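Local coordinates for PHOX (PDB 4A9V), which hydrolyses phosphate monoesters as an alkaline phosphatase, using a complex iron-calcium cofactor held by a beta-propeller, at residues G201-Q206 with D235-P240. Sequence-based numbering, arbitrary orientation.
Sequences GSSNAQ and DMAKNP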
loop_
_atom_site.group_PDB
_atom_site.type_symbol
_atom_site.label_atom_id
_atom_site.label_comp_id
_atom_site.label_asym_id
_atom_site.label_seq_id
_atom_site.Cartn_x
_atom_site.Cartn_y
_atom_site.Cartn_z
ATOM N N GLY A 201 -19.621 3.546 10.476
ATOM C CA GLY A 201 -20.112 4.448 11.505
ATOM C C GLY A 201 -21.266 3.796 12.225
ATOM O O GLY A 201 -21.420 2.580 12.159
ATOM N N SER A 202 -22.084 4.589 12.901
ATOM C CA SER A 202 -23.276 4.056 13.514
ATOM C C SER A 202 -24.375 5.098 13.487
ATOM O O SER A 202 -24.113 6.297 13.625
ATOM C CB SER A 202 -23.006 3.637 14.958
ATOM O OG SER A 202 -24.197 3.156 15.555
ATOM N N SER A 203 -25.608 4.631 13.335
ATOM C CA SER A 203 -26.770 5.492 13.482
ATOM C C SER A 203 -26.978 5.929 14.930
ATOM O O SER A 203 -27.744 6.846 15.188
ATOM C CB SER A 203 -28.018 4.795 12.943
ATOM O OG SER A 203 -28.127 3.464 13.411
ATOM N N ASN A 204 -26.303 5.268 15.864
ATOM C CA ASN A 204 -26.282 5.685 17.265
ATOM C C ASN A 204 -24.999 6.443 17.586
ATOM O O ASN A 204 -23.921 5.853 17.641
ATOM C CB ASN A 204 -26.386 4.445 18.151
ATOM C CG ASN A 204 -26.376 4.769 19.633
ATOM O OD1 ASN A 204 -26.344 5.933 20.037
ATOM N ND2 ASN A 204 -26.328 3.729 20.452
ATOM N N ALA A 205 -25.101 7.757 17.747
ATOM C CA ALA A 205 -23.919 8.578 17.979
ATOM C C ALA A 205 -23.193 8.178 19.264
ATOM O O ALA A 205 -22.005 8.468 19.421
ATOM C CB ALA A 205 -24.298 10.050 18.024
ATOM N N GLN A 206 -23.915 7.547 20.192
ATOM C CA GLN A 206 -23.326 7.085 21.454
ATOM C C GLN A 206 -23.062 5.576 21.431
ATOM O O GLN A 206 -22.959 4.928 22.476
ATOM C CB GLN A 206 -24.243 7.446 22.628
ATOM C CG GLN A 206 -24.625 8.920 22.683
ATOM C CD GLN A 206 -23.793 9.714 23.680
ATOM O OE1 GLN A 206 -23.385 9.187 24.720
ATOM N NE2 GLN A 206 -23.689 11.020 23.453
ATOM N N ASP A 235 -23.362 0.416 8.952
ATOM C CA ASP A 235 -23.917 0.889 10.219
ATOM C C ASP A 235 -23.689 -0.149 11.309
ATOM O O ASP A 235 -24.321 -1.212 11.318
ATOM C CB ASP A 235 -25.410 1.157 10.039
ATOM C CG ASP A 235 -26.078 1.690 11.297
ATOM O OD1 ASP A 235 -25.408 1.803 12.351
ATOM O OD2 ASP A 235 -27.275 2.031 11.205
ATOM N N MET A 236 -22.749 0.153 12.200
ATOM C CA MET A 236 -22.359 -0.767 13.264
ATOM C C MET A 236 -23.470 -1.071 14.266
ATOM O O MET A 236 -23.373 -2.056 14.997
ATOM C CB MET A 236 -21.144 -0.220 14.010
ATOM C CG MET A 236 -19.891 -0.145 13.160
ATOM S SD MET A 236 -19.179 -1.776 12.872
ATOM C CE MET A 236 -18.625 -2.221 14.514
ATOM N N ALA A 237 -24.514 -0.245 14.306
ATOM C CA ALA A 237 -25.670 -0.535 15.157
ATOM C C ALA A 237 -26.417 -1.757 14.626
ATOM O O ALA A 237 -27.200 -2.369 15.351
ATOM C CB ALA A 237 -26.602 0.668 15.239
ATOM N N LYS A 238 -26.314 -1.984 13.319
ATOM C CA LYS A 238 -27.071 -3.038 12.644
ATOM C C LYS A 238 -26.205 -4.242 12.275
ATOM O O LYS A 238 -26.662 -5.383 12.336
ATOM C CB LYS A 238 -27.745 -2.474 11.390
ATOM C CG LYS A 238 -28.767 -1.393 11.688
ATOM C CD LYS A 238 -29.370 -0.790 10.428
ATOM C CE LYS A 238 -30.626 0.014 10.735
ATOM N NZ LYS A 238 -31.278 0.527 9.498
ATOM N N ASN A 239 -24.975 -3.982 11.838
ATOM C CA ASN A 239 -24.129 -5.018 11.257
ATOM C C ASN A 239 -22.705 -4.965 11.800
ATOM O O ASN A 239 -21.743 -4.809 11.044
ATOM C CB ASN A 239 -24.102 -4.876 9.739
ATOM C CG ASN A 239 -25.441 -5.177 9.115
ATOM O OD1 ASN A 239 -25.918 -6.310 9.173
ATOM N ND2 ASN A 239 -26.097 -4.153 8.599
ATOM N N PRO A 240 -22.547 -5.081 13.127
ATOM C CA PRO A 240 -21.217 -4.898 13.702
ATOM C C PRO A 240 -20.167 -5.882 13.194
ATOM O O PRO A 240 -18.994 -5.530 13.097
ATOM C CB PRO A 240 -21.457 -5.078 15.203
ATOM C CG PRO A 240 -22.700 -5.896 15.292
ATOM C CD PRO A 240 -23.549 -5.417 14.151
#
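The carboxylate of Asp235, which closes an Asx turn in its own segment, also binds Ser203 and so joins two irregular segments of the PhoX beta-propeller, 201-206 and 235-240. Both belong to the long excursion between strands 189-193 and 249-252, and they pair the parts of it before and after helix 211-216, away from the metal cofactor. Asp235 holds CG anti to its backbone N (chi1 -179°), beside its own carbonyl carbon, where OD1 can reach the amide of Ala237 two residues on. Asp235 OD1 is gripped by two backbone amides, Ser203 N at 3.0 Å across the contact and Ala237 N at 3.0 Å in the turn itself; the two come from opposite faces of the carboxylate, each well out of its plane. OD2 turns its syn lone pair to the hydroxyl of Ser203, with Ser203 OG to Asp235 OD2 2.8 Å. That hydroxyl sits between the backbone N and the carbonyl carbon of its own residue (chi1 47°), which brings OG round to the same carboxylate that its amide meets. Three donors thus fix the rotation of the Asp235 side chain and would help to stabilise its negative charge. Ser202 swings OG anti to its backbone N, over the methyl of Ala237, with Ser202 OG to Ala237 CB 3.5 Å; this OG also accepts from Asn204 N in an ST turn and is hydrogen-bonded to Gln207. Met236 lays CB and CG against Gly201 O before the bent end of its chain runs off to Phe209 and Leu243. The backbones pair in a single beta bridge between Gly201 and Asp235, in which Met236 N meets Gly201 O at 2.8 Å in the carbonyl plane along an almost straight N-H...O line of 175°.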